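Local coordinates for protein 5-oxopent-3-ene-1,2,5-tricarboxylate decarboxylase (Exiguobacterium antarcticum B7, PDB 6IYM) that is a magnesium-binding member of the fumarylacetoacetate hydrolase family, with a core of mixed beta-sheets and an assembly of two chains, at residues Ala193-Glu198 / Gly209-Met214; Gly149-Asn154 / Pro182-Glu187; Ile73-Asn78 / Phe94-Lys99; Gly258-Val263 / His270-Val275; Ala64-Pro69 / Gly234-Thr239. All blocks are in the same frame, centred on the assembly; numbering follows the deposited sequence.

Contact 1: residues Ala193-Glu198 / Gly209-Met214; sequences ADVLVE and GSTKLM
In the beta hairpin of strands 196-201 and 204-210, V197 and G209 form an antiparallel hydrogen-bonded pair, with V197 N to G209 O at 2.9 Å and G209 N to V197 O at 3.1 Å. L196 and S210 make the next, non-hydrogen-bonded pair, and beyond it T211 N still reaches V195 O at 2.8 Å. There the side chain of T211 takes over the backbone's part: its OG1 accepts V195 N at 2.8 Å in an almost straight bond (176° at the hydrogen), while donating to P192 O. A threonine suits this place because its other branch is apolar. CG2, anti to the carbonyl carbon, presses on V195 CG2 at a tight 3.5 Å. D194 has CG anti to the backbone N (chi1 -178°) and lies side by side with K212; OD2 and K212 NZ make a weak salt bridge of 3.4 Å between two exposed side chains. OD1 takes a hydrogen bond from S210 OG, modelled so short that its exact length is doubtful. A water links A193 O with T211 O. S210 OG also accepts K212 N at 3.1 Å, which makes an ST turn where the hairpin strand runs out into a 3-10 segment.

Contact 2: residues Gly149-Asn154 / Pro182-Glu187; sequences GYSIIN and PVIVTE
Y150 and V185 form an antiparallel hydrogen-bonded pair, Y150 N to V185 O and V185 N to Y150 O both 2.9 Å, in strands whose directions lie 150° apart. I184 CA adds a CH···O contact to Y150 O at 3.2 Å. G149 pairs with T186 where V185 O comes to 3.1 Å from G149 CA, close quarters that suit a residue without a side chain. Farther along, S151 replaces a backbone bond with its own hydroxyl: OG, anti to the backbone N (chi1 -164°), donates to V183 O at 2.8 Å, approaching from well above the carbonyl plane. Past it the second strand turns a corner at P182, which follows a cis peptide bond; P182 CD meets I152 CD1 at 4.1 Å. On the face that carries Y150 and V185, Y150 CB rests on V185 CG2, and the ring leans obliquely by CE1 on E187 CA. A water in the ring plane lies 2.8 Å from both Y150 OH and E187 OE2 and bridges them. F190 packs against both Y150 and V185, and strand 4-10 lies along the other side of strand 178-186. The backbone bonds and the S151 hydroxyl thus satisfy polar atoms in the buried part of the contact, and charge enters at its partly exposed end, where water bridges the phenol to a carboxylate.

Contact 3: residues Ile73-Asn78 / Phe94-Lys99; sequences ICVGKN and FVLFTK
The ring of F97 takes C74 O over one face, 3.7 Å above the plane and toward the rim, while V95 CG1 lies in plane at its edge. C74 and F97 are the hydrogen-bonded pair of two antiparallel strands, 72-75 and 96-99, in the large mixed sheet, with C74 N to F97 O at 2.7 Å. C74 CB is modelled too close to CE2 of this ring for the distance to be taken at face value, and C74 SG makes an oblique sulfur-aromatic contact. The F94 ring has L96 CG over one face, and its CE1 meets both methyls of V75 at 4.0 Å. On the other face of the sheet from C74 and F97, I73 CG2 and V75 CG2 converge on L96 CD2; L96 and F94 also touch V225 of helix 218-225. Position 76 suits glycine, because a CB there would run into V95 CB.

The site is near: the F97 side chain lies about 4 Å from the magnesium ion, and K99 NZ forms a salt bridge with D155, a ligand of the metal, besides bonds to K172 O and F177 O. F94 O accepts from H165 ND1 of the second subunit. Lower in K99, CD lies 3.7 Å from C74 SG.

Contact 4: residues Gly258-Val263 / His270-Val275; sequences GDVIDV and HLQNQV. Unlike the reference sequence in segment 258-263: V260 (reference Ile), I261 (reference Val). Unlike the reference sequence in segment 270-275: Q274 (reference Lys).
H270 ND1 donates to D262 OD1 at 3.1 Å, using the syn lone pair of the carboxylate, with the ring and carboxylate planes only 24° apart; a weaker branch of the same bond goes to OD2. At the far end Q274 NE2 donates to G258 O at 2.8 Å, from above the carbonyl plane. Between them V260 spreads its methyls over the glutamines, CG1 against Q272 CG and CG2 against Q274 CG, each 3.6 Å. The aliphatic parts of Q272 and Q274 thereby cover V260 on this partly exposed face; V260 and Q274 both differ from the reference sequence.

The backbone beneath is a beta hairpin of strands 260-265 and 269-276. I261 with N273 and V263 with L271 are its hydrogen-bonded pairs, L271 N reaching V263 O at 2.7 Å. V275 N bonds to D259 O and G258 N to V275 O, extending the pairing past the strand's start; G258 has a positive phi of 99°, which suits glycine. On the buried face I261 CD1 touches V275 CG2 at 3.9 Å, and V263 and L271 pack on I152 of strand 147-158.

Farther out, N273 ND2 is held by D109 O and G106 O, while D259 uses its two carboxylate oxygens to bind N202 ND2 and Q256 N.

Contact 5: residues Ala64-Pro69 / Gly234-Thr239; sequences APYLPP and GDVIAT
A buried contact between a loop and the start of a strand joins Y66, P68 and P69, just ahead of strand 72-75, to G234 and V236 at the beginning of strand 236-238. A single hydrogen bond carries its polar part: Y66 OH donates to G234 O at 2.9 Å, with the hydroxyl 50° above the carbonyl plane. The carbonyl oxygen lies at the edge of the phenol ring, 3.4 Å from CE1. The ring reaches far enough for Y66 OH to meet V236 CG2 at 3.3 Å. P68 CB adds a looser contact with the same methyl at 4.2 Å, and P69 CD lies 3.6 Å from G234 O. A tyrosine suits the place: its ring can fill an apolar layer and its hydroxyl still serve a buried carbonyl. The prolines bring apolar surface without an N-H that would need a partner there. G234 has a positive phi of 90°, which favours glycine.

Around them, F180 meets the Y66 ring edge-to-face, I184 and I40 touch it too, and D235 makes a salt bridge with R70. Beyond G234, V236 O takes a backbone bond from I73 N. The loop therefore packs against the central mixed sheet of the family fold, beside the parallel pair of strands 72-75 and 236-238.

Overall arrangement
Contacts 2, 3 and 5 are buried and all reach the large mixed sheet; contacts 1 and 4 are partly exposed hairpins of the five-strand sheet, where strands 196-201 and 260-265 are neighbours. Across the hairpins run a salt bridge, a histidine-carboxylate bond and a glutamine bond, whereas backbone bonds, serine and tyrosine hydroxyls and apolar contacts join the buried segments, whose charged K99 and D235 pair with residues outside them. The sheets meet where I152 of contact 2 packs on V263 and L271 of contact 4. Contacts 3 and 5 share neighbouring strands, with I73 O probably bonded to A238 N. M214 of contact 1 touches N78 and T239. Contact 3 lies nearest the magnesium ion and borders the second subunit.

Contact 1: residues Ala193-Glu198 / Gly209-Met214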
# COMPACT_ATOMS: atom_id res chain seq x y z
N ALA A 193 8.43 -24.84 -6.35
CA ALA A 193 8.92 -25.80 -5.32
C ALA A 193 10.44 -25.67 -5.13
O ALA A 193 10.91 -25.70 -3.95
CB ALA A 193 8.59 -27.22 -5.71
N ASP A 194 11.19 -25.56 -6.22
CA ASP A 194 12.68 -25.71 -6.17
C ASP A 194 13.32 -24.93 -7.31
O ASP A 194 13.87 -25.56 -8.26
CB ASP A 194 13.08 -27.19 -6.16
CG ASP A 194 14.57 -27.50 -6.05
OD1 ASP A 194 15.36 -26.59 -5.72
OD2 ASP A 194 14.94 -28.66 -6.35
N VAL A 195 13.23 -23.60 -7.24
CA VAL A 195 13.86 -22.70 -8.24
C VAL A 195 14.95 -21.92 -7.51
O VAL A 195 14.77 -21.59 -6.31
CB VAL A 195 12.86 -21.80 -8.97
CG1 VAL A 195 11.74 -22.63 -9.60
CG2 VAL A 195 12.28 -20.71 -8.09
N LEU A 196 16.03 -21.65 -8.23
CA LEU A 196 17.24 -20.98 -7.72
C LEU A 196 17.07 -19.47 -7.85
O LEU A 196 16.77 -19.00 -8.97
CB LEU A 196 18.46 -21.49 -8.49
CG LEU A 196 19.80 -21.02 -7.94
CD1 LEU A 196 19.96 -21.42 -6.48
CD2 LEU A 196 20.94 -21.57 -8.77
N VAL A 197 17.17 -18.76 -6.72
CA VAL A 197 17.17 -17.28 -6.64
C VAL A 197 18.62 -16.86 -6.36
O VAL A 197 19.15 -17.18 -5.29
CB VAL A 197 16.18 -16.77 -5.57
CG1 VAL A 197 16.18 -15.24 -5.49
CG2 VAL A 197 14.76 -17.29 -5.79
N GLU A 198 19.23 -16.09 -7.26
CA GLU A 198 20.62 -15.60 -7.07
C GLU A 198 20.66 -14.09 -7.24
O GLU A 198 19.91 -13.51 -8.11
CB GLU A 198 21.60 -16.22 -8.06
CG GLU A 198 21.59 -17.73 -8.13
CD GLU A 198 22.87 -18.30 -8.75
OE1 GLU A 198 23.56 -19.14 -8.09
OE2 GLU A 198 23.20 -17.89 -9.88
N GLY A 209 20.02 -19.29 -3.24
CA GLY A 209 19.17 -20.15 -2.40
C GLY A 209 18.02 -20.66 -3.22
O GLY A 209 17.52 -19.88 -4.07
N SER A 210 17.70 -21.94 -3.08
CA SER A 210 16.50 -22.55 -3.71
C SER A 210 15.25 -22.10 -2.97
O SER A 210 15.31 -21.93 -1.77
CB SER A 210 16.52 -24.04 -3.75
OG SER A 210 15.32 -24.50 -4.37
N THR A 211 14.12 -22.04 -3.66
CA THR A 211 12.81 -21.82 -3.03
C THR A 211 12.45 -23.01 -2.14
O THR A 211 11.51 -22.86 -1.35
CB THR A 211 11.74 -21.55 -4.08
OG1 THR A 211 11.82 -22.58 -5.07
CG2 THR A 211 11.92 -20.18 -4.70
N LYS A 212 13.19 -24.12 -2.22
CA LYS A 212 13.00 -25.26 -1.27
C LYS A 212 13.40 -24.84 0.15
O LYS A 212 12.91 -25.47 1.09
CB LYS A 212 13.75 -26.52 -1.74
CG LYS A 212 15.13 -26.77 -1.14
CD LYS A 212 15.93 -27.82 -1.89
CE LYS A 212 15.32 -29.21 -1.82
NZ LYS A 212 15.27 -29.86 -3.16
N LEU A 213 14.21 -23.79 0.34
CA LEU A 213 14.63 -23.31 1.70
C LEU A 213 13.57 -22.40 2.35
O LEU A 213 13.80 -21.99 3.51
CB LEU A 213 15.93 -22.53 1.61
CG LEU A 213 17.15 -23.29 1.09
CD1 LEU A 213 18.38 -22.39 1.17
CD2 LEU A 213 17.37 -24.58 1.86
N MET A 214 12.50 -22.05 1.64
CA MET A 214 11.42 -21.14 2.14
C MET A 214 10.75 -21.74 3.39
O MET A 214 10.36 -22.92 3.35
CB MET A 214 10.34 -20.92 1.07
CG MET A 214 10.74 -19.97 -0.05
SD MET A 214 9.51 -19.94 -1.39
CE MET A 214 8.58 -18.48 -0.96
O HOH W 1 9.24 -23.86 -2.29

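Contact 2: residues Gly149-Asn154 / Pro182-Glu187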
# COMPACT_ATOMS: atom_id res chain seq x y z
N GLY A 149 0.70 -15.78 -12.09
CA GLY A 149 2.10 -16.12 -12.40
C GLY A 149 3.10 -15.53 -11.42
O GLY A 149 2.71 -15.28 -10.27
N TYR A 150 4.35 -15.40 -11.86
CA TYR A 150 5.51 -15.09 -10.99
C TYR A 150 6.49 -14.18 -11.74
O TYR A 150 6.59 -14.26 -12.98
CB TYR A 150 6.22 -16.37 -10.53
CG TYR A 150 5.35 -17.43 -9.91
CD1 TYR A 150 4.74 -18.41 -10.68
CD2 TYR A 150 5.19 -17.49 -8.54
CE1 TYR A 150 3.97 -19.40 -10.11
CE2 TYR A 150 4.42 -18.48 -7.95
CZ TYR A 150 3.81 -19.44 -8.73
OH TYR A 150 3.06 -20.41 -8.13
N SER A 151 7.19 -13.34 -10.97
CA SER A 151 8.22 -12.40 -11.47
C SER A 151 9.28 -12.21 -10.39
O SER A 151 9.30 -12.98 -9.40
CB SER A 151 7.56 -11.09 -11.88
OG SER A 151 8.41 -10.29 -12.69
N ILE A 152 10.16 -11.24 -10.59
CA ILE A 152 11.26 -10.93 -9.64
C ILE A 152 10.98 -9.56 -9.06
O ILE A 152 10.52 -8.70 -9.79
CB ILE A 152 12.62 -11.01 -10.33
CG1 ILE A 152 12.70 -12.22 -11.26
CG2 ILE A 152 13.73 -11.00 -9.29
CD1 ILE A 152 14.00 -12.34 -12.04
N ILE A 153 11.23 -9.41 -7.77
CA ILE A 153 11.30 -8.14 -7.02
C ILE A 153 12.69 -8.07 -6.39
O ILE A 153 13.13 -9.07 -5.85
CB ILE A 153 10.19 -8.09 -5.95
CG1 ILE A 153 8.83 -7.91 -6.62
CG2 ILE A 153 10.46 -7.01 -4.92
CD1 ILE A 153 8.60 -6.52 -7.07
N ASN A 154 13.34 -6.90 -6.48
CA ASN A 154 14.49 -6.54 -5.63
C ASN A 154 13.94 -5.62 -4.54
O ASN A 154 13.60 -4.44 -4.85
CB ASN A 154 15.63 -5.92 -6.44
CG ASN A 154 16.93 -5.80 -5.66
OD1 ASN A 154 16.95 -5.94 -4.43
ND2 ASN A 154 17.99 -5.44 -6.35
N PRO A 182 11.84 -9.17 -15.17
CA PRO A 182 11.52 -8.46 -16.41
C PRO A 182 10.23 -8.91 -17.10
O PRO A 182 9.77 -8.26 -18.00
CB PRO A 182 12.64 -8.84 -17.37
CG PRO A 182 13.11 -10.21 -16.88
CD PRO A 182 12.83 -10.25 -15.39
N VAL A 183 9.73 -10.06 -16.71
CA VAL A 183 8.61 -10.76 -17.39
C VAL A 183 7.82 -11.44 -16.27
O VAL A 183 8.35 -11.58 -15.15
CB VAL A 183 9.12 -11.77 -18.44
CG1 VAL A 183 10.19 -11.19 -19.35
CG2 VAL A 183 9.65 -13.06 -17.83
N ILE A 184 6.61 -11.87 -16.58
CA ILE A 184 5.76 -12.70 -15.68
C ILE A 184 5.70 -14.09 -16.34
O ILE A 184 5.26 -14.17 -17.49
CB ILE A 184 4.40 -12.02 -15.51
CG1 ILE A 184 4.53 -10.65 -14.84
CG2 ILE A 184 3.42 -12.91 -14.76
CD1 ILE A 184 3.26 -9.85 -14.82
N VAL A 185 6.11 -15.14 -15.66
CA VAL A 185 5.91 -16.52 -16.19
C VAL A 185 4.57 -17.00 -15.62
O VAL A 185 4.35 -16.79 -14.42
CB VAL A 185 7.05 -17.49 -15.82
CG1 VAL A 185 8.37 -16.99 -16.37
CG2 VAL A 185 7.15 -17.70 -14.32
N THR A 186 3.73 -17.60 -16.46
CA THR A 186 2.33 -18.00 -16.13
C THR A 186 2.37 -19.13 -15.11
O THR A 186 3.38 -19.89 -15.07
CB THR A 186 1.55 -18.37 -17.41
OG1 THR A 186 2.28 -19.38 -18.10
CG2 THR A 186 1.36 -17.21 -18.35
N GLU A 187 1.34 -19.22 -14.29
CA GLU A 187 1.27 -20.18 -13.15
C GLU A 187 1.43 -21.60 -13.71
O GLU A 187 2.07 -22.43 -13.03
CB GLU A 187 -0.06 -20.04 -12.41
CG GLU A 187 -0.18 -20.94 -11.19
CD GLU A 187 -0.62 -22.36 -11.51
OE1 GLU A 187 -1.49 -22.52 -12.39
OE2 GLU A 187 -0.08 -23.31 -10.89
O HOH W 2 2.39 -22.50 -9.81

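Contact 3: residues Ile73-Asn78 / Phe94-Lys99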
# COMPACT_ATOMS: atom_id res chain seq x y z
N ILE A 73 3.06 -6.32 -1.37
CA ILE A 73 3.02 -7.00 -0.04
C ILE A 73 4.28 -7.84 0.09
O ILE A 73 4.52 -8.62 -0.85
CB ILE A 73 1.75 -7.85 0.12
CG1 ILE A 73 0.49 -7.01 -0.06
CG2 ILE A 73 1.79 -8.58 1.46
CD1 ILE A 73 -0.80 -7.81 -0.24
N CYS A 74 5.02 -7.67 1.19
CA CYS A 74 6.37 -8.24 1.41
C CYS A 74 6.42 -9.10 2.67
O CYS A 74 5.95 -8.66 3.73
CB CYS A 74 7.41 -7.14 1.54
SG CYS A 74 7.61 -6.15 0.03
N VAL A 75 7.02 -10.28 2.55
CA VAL A 75 7.27 -11.23 3.66
C VAL A 75 8.63 -10.89 4.27
O VAL A 75 9.53 -10.52 3.51
CB VAL A 75 7.20 -12.69 3.16
CG1 VAL A 75 7.52 -13.68 4.28
CG2 VAL A 75 5.82 -12.96 2.57
N GLY A 76 8.76 -11.01 5.60
CA GLY A 76 10.04 -10.82 6.31
C GLY A 76 10.95 -12.04 6.13
O GLY A 76 10.85 -12.72 5.09
N LYS A 77 11.80 -12.36 7.10
CA LYS A 77 12.69 -13.56 7.06
C LYS A 77 11.87 -14.79 6.66
O LYS A 77 10.96 -15.18 7.42
CB LYS A 77 13.34 -13.77 8.43
CG LYS A 77 14.61 -12.99 8.68
CD LYS A 77 14.56 -11.55 8.21
CE LYS A 77 15.92 -10.91 8.16
NZ LYS A 77 15.85 -9.54 7.59
N ASN A 78 12.17 -15.38 5.51
CA ASN A 78 11.43 -16.54 4.97
C ASN A 78 12.36 -17.61 4.42
O ASN A 78 11.87 -18.50 3.74
CB ASN A 78 10.44 -16.12 3.89
CG ASN A 78 9.35 -17.15 3.71
OD1 ASN A 78 8.96 -17.81 4.68
ND2 ASN A 78 8.91 -17.34 2.48
N PHE A 94 5.70 -14.80 11.15
CA PHE A 94 5.22 -14.47 9.78
C PHE A 94 5.01 -12.97 9.68
O PHE A 94 4.03 -12.47 10.21
CB PHE A 94 3.92 -15.18 9.43
CG PHE A 94 3.45 -14.93 8.02
CD1 PHE A 94 4.36 -14.99 6.96
CD2 PHE A 94 2.12 -14.70 7.73
CE1 PHE A 94 3.93 -14.78 5.65
CE2 PHE A 94 1.69 -14.52 6.43
CZ PHE A 94 2.60 -14.55 5.39
N VAL A 95 5.99 -12.28 9.08
CA VAL A 95 6.15 -10.80 9.13
C VAL A 95 5.68 -10.28 7.76
O VAL A 95 6.08 -10.91 6.73
CB VAL A 95 7.61 -10.42 9.45
CG1 VAL A 95 7.90 -8.94 9.27
CG2 VAL A 95 8.01 -10.86 10.85
N LEU A 96 4.80 -9.27 7.75
CA LEU A 96 4.23 -8.69 6.51
C LEU A 96 4.40 -7.18 6.57
O LEU A 96 4.14 -6.64 7.60
CB LEU A 96 2.75 -9.07 6.38
CG LEU A 96 2.50 -10.48 5.85
CD1 LEU A 96 1.02 -10.85 5.94
CD2 LEU A 96 2.98 -10.63 4.41
N PHE A 97 4.87 -6.56 5.49
CA PHE A 97 4.97 -5.08 5.33
C PHE A 97 4.84 -4.75 3.84
O PHE A 97 4.74 -5.69 3.00
CB PHE A 97 6.29 -4.57 5.92
CG PHE A 97 7.47 -5.36 5.44
CD1 PHE A 97 7.88 -6.49 6.12
CD2 PHE A 97 8.13 -4.99 4.28
CE1 PHE A 97 8.96 -7.23 5.66
CE2 PHE A 97 9.19 -5.74 3.81
CZ PHE A 97 9.60 -6.86 4.50
N THR A 98 4.84 -3.47 3.48
CA THR A 98 4.58 -3.07 2.07
C THR A 98 5.66 -2.13 1.55
O THR A 98 6.45 -1.55 2.34
CB THR A 98 3.18 -2.46 1.96
OG1 THR A 98 3.17 -1.19 2.62
CG2 THR A 98 2.13 -3.37 2.53
N LYS A 99 5.65 -1.97 0.23
CA LYS A 99 6.47 -0.99 -0.51
C LYS A 99 5.52 -0.15 -1.36
O LYS A 99 4.76 -0.76 -2.11
CB LYS A 99 7.46 -1.71 -1.42
CG LYS A 99 8.57 -2.44 -0.68
CD LYS A 99 9.33 -3.36 -1.58
CE LYS A 99 10.47 -2.65 -2.30
NZ LYS A 99 11.58 -2.33 -1.36

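Contact 4: residues Gly258-Val263 / His270-Val275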
# COMPACT_ATOMS: atom_id res chain seq x y z
N GLY A 258 27.20 3.51 -8.51
CA GLY A 258 27.90 2.68 -9.51
C GLY A 258 27.65 1.18 -9.36
O GLY A 258 27.83 0.46 -10.35
N ASP A 259 27.22 0.71 -8.20
CA ASP A 259 27.04 -0.74 -7.96
C ASP A 259 25.95 -1.31 -8.88
O ASP A 259 24.89 -0.68 -8.97
CB ASP A 259 26.74 -1.01 -6.49
CG ASP A 259 27.97 -0.93 -5.62
OD1 ASP A 259 29.07 -0.76 -6.20
OD2 ASP A 259 27.83 -1.08 -4.37
N VAL A 260 26.24 -2.43 -9.55
CA VAL A 260 25.29 -3.12 -10.47
C VAL A 260 24.77 -4.38 -9.77
O VAL A 260 25.60 -5.23 -9.39
CB VAL A 260 25.95 -3.47 -11.80
CG1 VAL A 260 25.02 -4.26 -12.69
CG2 VAL A 260 26.47 -2.23 -12.49
N ILE A 261 23.45 -4.46 -9.61
CA ILE A 261 22.79 -5.60 -8.90
C ILE A 261 22.09 -6.43 -9.97
O ILE A 261 21.33 -5.83 -10.76
CB ILE A 261 21.81 -5.09 -7.84
CG1 ILE A 261 22.41 -3.96 -6.99
CG2 ILE A 261 21.34 -6.25 -6.95
CD1 ILE A 261 21.37 -2.98 -6.50
N ASP A 262 22.39 -7.73 -10.03
CA ASP A 262 21.77 -8.71 -10.96
C ASP A 262 21.07 -9.84 -10.17
O ASP A 262 21.77 -10.80 -9.73
CB ASP A 262 22.84 -9.24 -11.91
CG ASP A 262 22.37 -10.28 -12.91
OD1 ASP A 262 21.18 -10.23 -13.32
OD2 ASP A 262 23.21 -11.15 -13.26
N VAL A 263 19.75 -9.77 -10.06
CA VAL A 263 18.89 -10.82 -9.45
C VAL A 263 18.40 -11.72 -10.60
O VAL A 263 17.95 -11.22 -11.65
CB VAL A 263 17.70 -10.20 -8.68
CG1 VAL A 263 16.84 -11.25 -7.99
CG2 VAL A 263 18.14 -9.13 -7.69
N HIS A 270 16.47 -12.40 -15.62
CA HIS A 270 17.41 -11.48 -14.94
C HIS A 270 16.73 -10.12 -14.72
O HIS A 270 16.19 -9.60 -15.68
CB HIS A 270 18.69 -11.39 -15.78
CG HIS A 270 19.49 -12.64 -15.72
ND1 HIS A 270 20.69 -12.72 -15.05
CD2 HIS A 270 19.23 -13.88 -16.20
CE1 HIS A 270 21.15 -13.95 -15.12
NE2 HIS A 270 20.27 -14.69 -15.82
N LEU A 271 16.83 -9.57 -13.52
CA LEU A 271 16.45 -8.18 -13.17
C LEU A 271 17.73 -7.49 -12.71
O LEU A 271 18.18 -7.76 -11.59
CB LEU A 271 15.37 -8.22 -12.09
CG LEU A 271 14.68 -6.90 -11.73
CD1 LEU A 271 13.97 -6.27 -12.92
CD2 LEU A 271 13.69 -7.14 -10.61
N GLN A 272 18.27 -6.62 -13.55
CA GLN A 272 19.52 -5.88 -13.26
C GLN A 272 19.22 -4.39 -13.20
O GLN A 272 18.57 -3.87 -14.14
CB GLN A 272 20.57 -6.18 -14.32
CG GLN A 272 21.88 -5.42 -14.12
CD GLN A 272 22.82 -5.68 -15.27
OE1 GLN A 272 23.04 -6.82 -15.67
NE2 GLN A 272 23.35 -4.60 -15.83
N ASN A 273 19.72 -3.76 -12.12
CA ASN A 273 19.61 -2.32 -11.83
C ASN A 273 20.94 -1.84 -11.25
O ASN A 273 21.60 -2.57 -10.45
CB ASN A 273 18.43 -2.06 -10.88
CG ASN A 273 17.13 -2.64 -11.40
OD1 ASN A 273 16.82 -3.82 -11.18
ND2 ASN A 273 16.39 -1.84 -12.14
N GLN A 274 21.29 -0.60 -11.55
CA GLN A 274 22.51 0.02 -11.01
C GLN A 274 22.07 1.09 -10.01
O GLN A 274 21.18 1.89 -10.34
CB GLN A 274 23.35 0.55 -12.18
CG GLN A 274 24.79 0.88 -11.82
CD GLN A 274 25.61 1.46 -12.95
OE1 GLN A 274 25.14 1.75 -14.04
NE2 GLN A 274 26.89 1.66 -12.67
N VAL A 275 22.72 1.16 -8.85
CA VAL A 275 22.58 2.30 -7.92
C VAL A 275 23.23 3.53 -8.59
O VAL A 275 24.39 3.42 -9.03
CB VAL A 275 23.18 1.95 -6.54
CG1 VAL A 275 23.11 3.10 -5.54
CG2 VAL A 275 22.51 0.71 -5.97

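Contact 5: residues Ala64-Pro69 / Gly234-Thr239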
# COMPACT_ATOMS: atom_id res chain seq x y z
N ALA A 64 8.83 -2.29 -16.46
CA ALA A 64 8.23 -3.00 -15.31
C ALA A 64 6.96 -3.68 -15.81
O ALA A 64 6.28 -3.13 -16.67
CB ALA A 64 7.97 -2.03 -14.19
N PRO A 65 6.61 -4.91 -15.40
CA PRO A 65 5.37 -5.53 -15.86
C PRO A 65 4.14 -4.61 -15.81
O PRO A 65 3.45 -4.52 -16.78
CB PRO A 65 5.32 -6.77 -14.95
CG PRO A 65 6.76 -7.18 -14.87
CD PRO A 65 7.45 -5.84 -14.63
N TYR A 66 3.92 -3.91 -14.69
CA TYR A 66 2.88 -2.85 -14.56
C TYR A 66 3.16 -2.07 -13.29
O TYR A 66 4.11 -2.46 -12.57
CB TYR A 66 1.48 -3.46 -14.53
CG TYR A 66 1.33 -4.54 -13.49
CD1 TYR A 66 1.06 -4.25 -12.17
CD2 TYR A 66 1.52 -5.87 -13.84
CE1 TYR A 66 0.92 -5.25 -11.23
CE2 TYR A 66 1.39 -6.88 -12.91
CZ TYR A 66 1.08 -6.58 -11.60
OH TYR A 66 0.96 -7.59 -10.70
N LEU A 67 2.43 -0.99 -13.07
CA LEU A 67 2.39 -0.23 -11.80
C LEU A 67 1.37 -0.92 -10.90
O LEU A 67 0.19 -0.97 -11.22
CB LEU A 67 2.03 1.23 -12.08
CG LEU A 67 2.07 2.16 -10.86
CD1 LEU A 67 3.50 2.43 -10.42
CD2 LEU A 67 1.35 3.47 -11.15
N PRO A 68 1.80 -1.55 -9.79
CA PRO A 68 0.88 -2.34 -8.98
C PRO A 68 -0.22 -1.40 -8.50
O PRO A 68 0.05 -0.26 -8.12
CB PRO A 68 1.73 -2.92 -7.84
CG PRO A 68 3.17 -2.59 -8.17
CD PRO A 68 3.13 -1.46 -9.18
N PRO A 69 -1.50 -1.83 -8.54
CA PRO A 69 -2.61 -0.95 -8.16
C PRO A 69 -2.61 -0.64 -6.65
O PRO A 69 -3.26 0.30 -6.24
CB PRO A 69 -3.83 -1.79 -8.58
CG PRO A 69 -3.35 -3.23 -8.40
CD PRO A 69 -1.94 -3.18 -8.93
N GLY A 234 -3.82 -8.53 -9.68
CA GLY A 234 -2.66 -7.64 -9.90
C GLY A 234 -1.89 -7.35 -8.63
O GLY A 234 -0.88 -6.59 -8.72
N ASP A 235 -2.32 -7.88 -7.48
CA ASP A 235 -1.46 -7.87 -6.26
C ASP A 235 -0.11 -8.53 -6.57
O ASP A 235 -0.07 -9.54 -7.32
CB ASP A 235 -2.11 -8.61 -5.10
CG ASP A 235 -2.86 -7.72 -4.14
OD1 ASP A 235 -2.59 -6.50 -4.14
OD2 ASP A 235 -3.71 -8.26 -3.40
N VAL A 236 0.96 -7.97 -6.00
CA VAL A 236 2.36 -8.49 -6.08
C VAL A 236 2.79 -8.88 -4.67
O VAL A 236 2.86 -8.01 -3.79
CB VAL A 236 3.34 -7.47 -6.69
CG1 VAL A 236 4.75 -8.03 -6.84
CG2 VAL A 236 2.86 -6.96 -8.04
N ILE A 237 3.10 -10.15 -4.44
CA ILE A 237 3.57 -10.60 -3.11
C ILE A 237 5.04 -11.00 -3.24
O ILE A 237 5.34 -11.99 -3.98
CB ILE A 237 2.66 -11.73 -2.58
CG1 ILE A 237 1.20 -11.32 -2.67
CG2 ILE A 237 3.06 -12.10 -1.15
CD1 ILE A 237 0.22 -12.39 -2.27
N ALA A 238 5.91 -10.29 -2.53
CA ALA A 238 7.36 -10.57 -2.49
C ALA A 238 7.60 -11.61 -1.38
O ALA A 238 7.27 -11.30 -0.25
CB ALA A 238 8.11 -9.30 -2.27
N THR A 239 8.16 -12.79 -1.70
CA THR A 239 8.08 -14.00 -0.84
C THR A 239 9.33 -14.17 0.03
O THR A 239 9.47 -15.27 0.60
CB THR A 239 7.77 -15.25 -1.65
OG1 THR A 239 8.79 -15.42 -2.63
CG2 THR A 239 6.43 -15.17 -2.36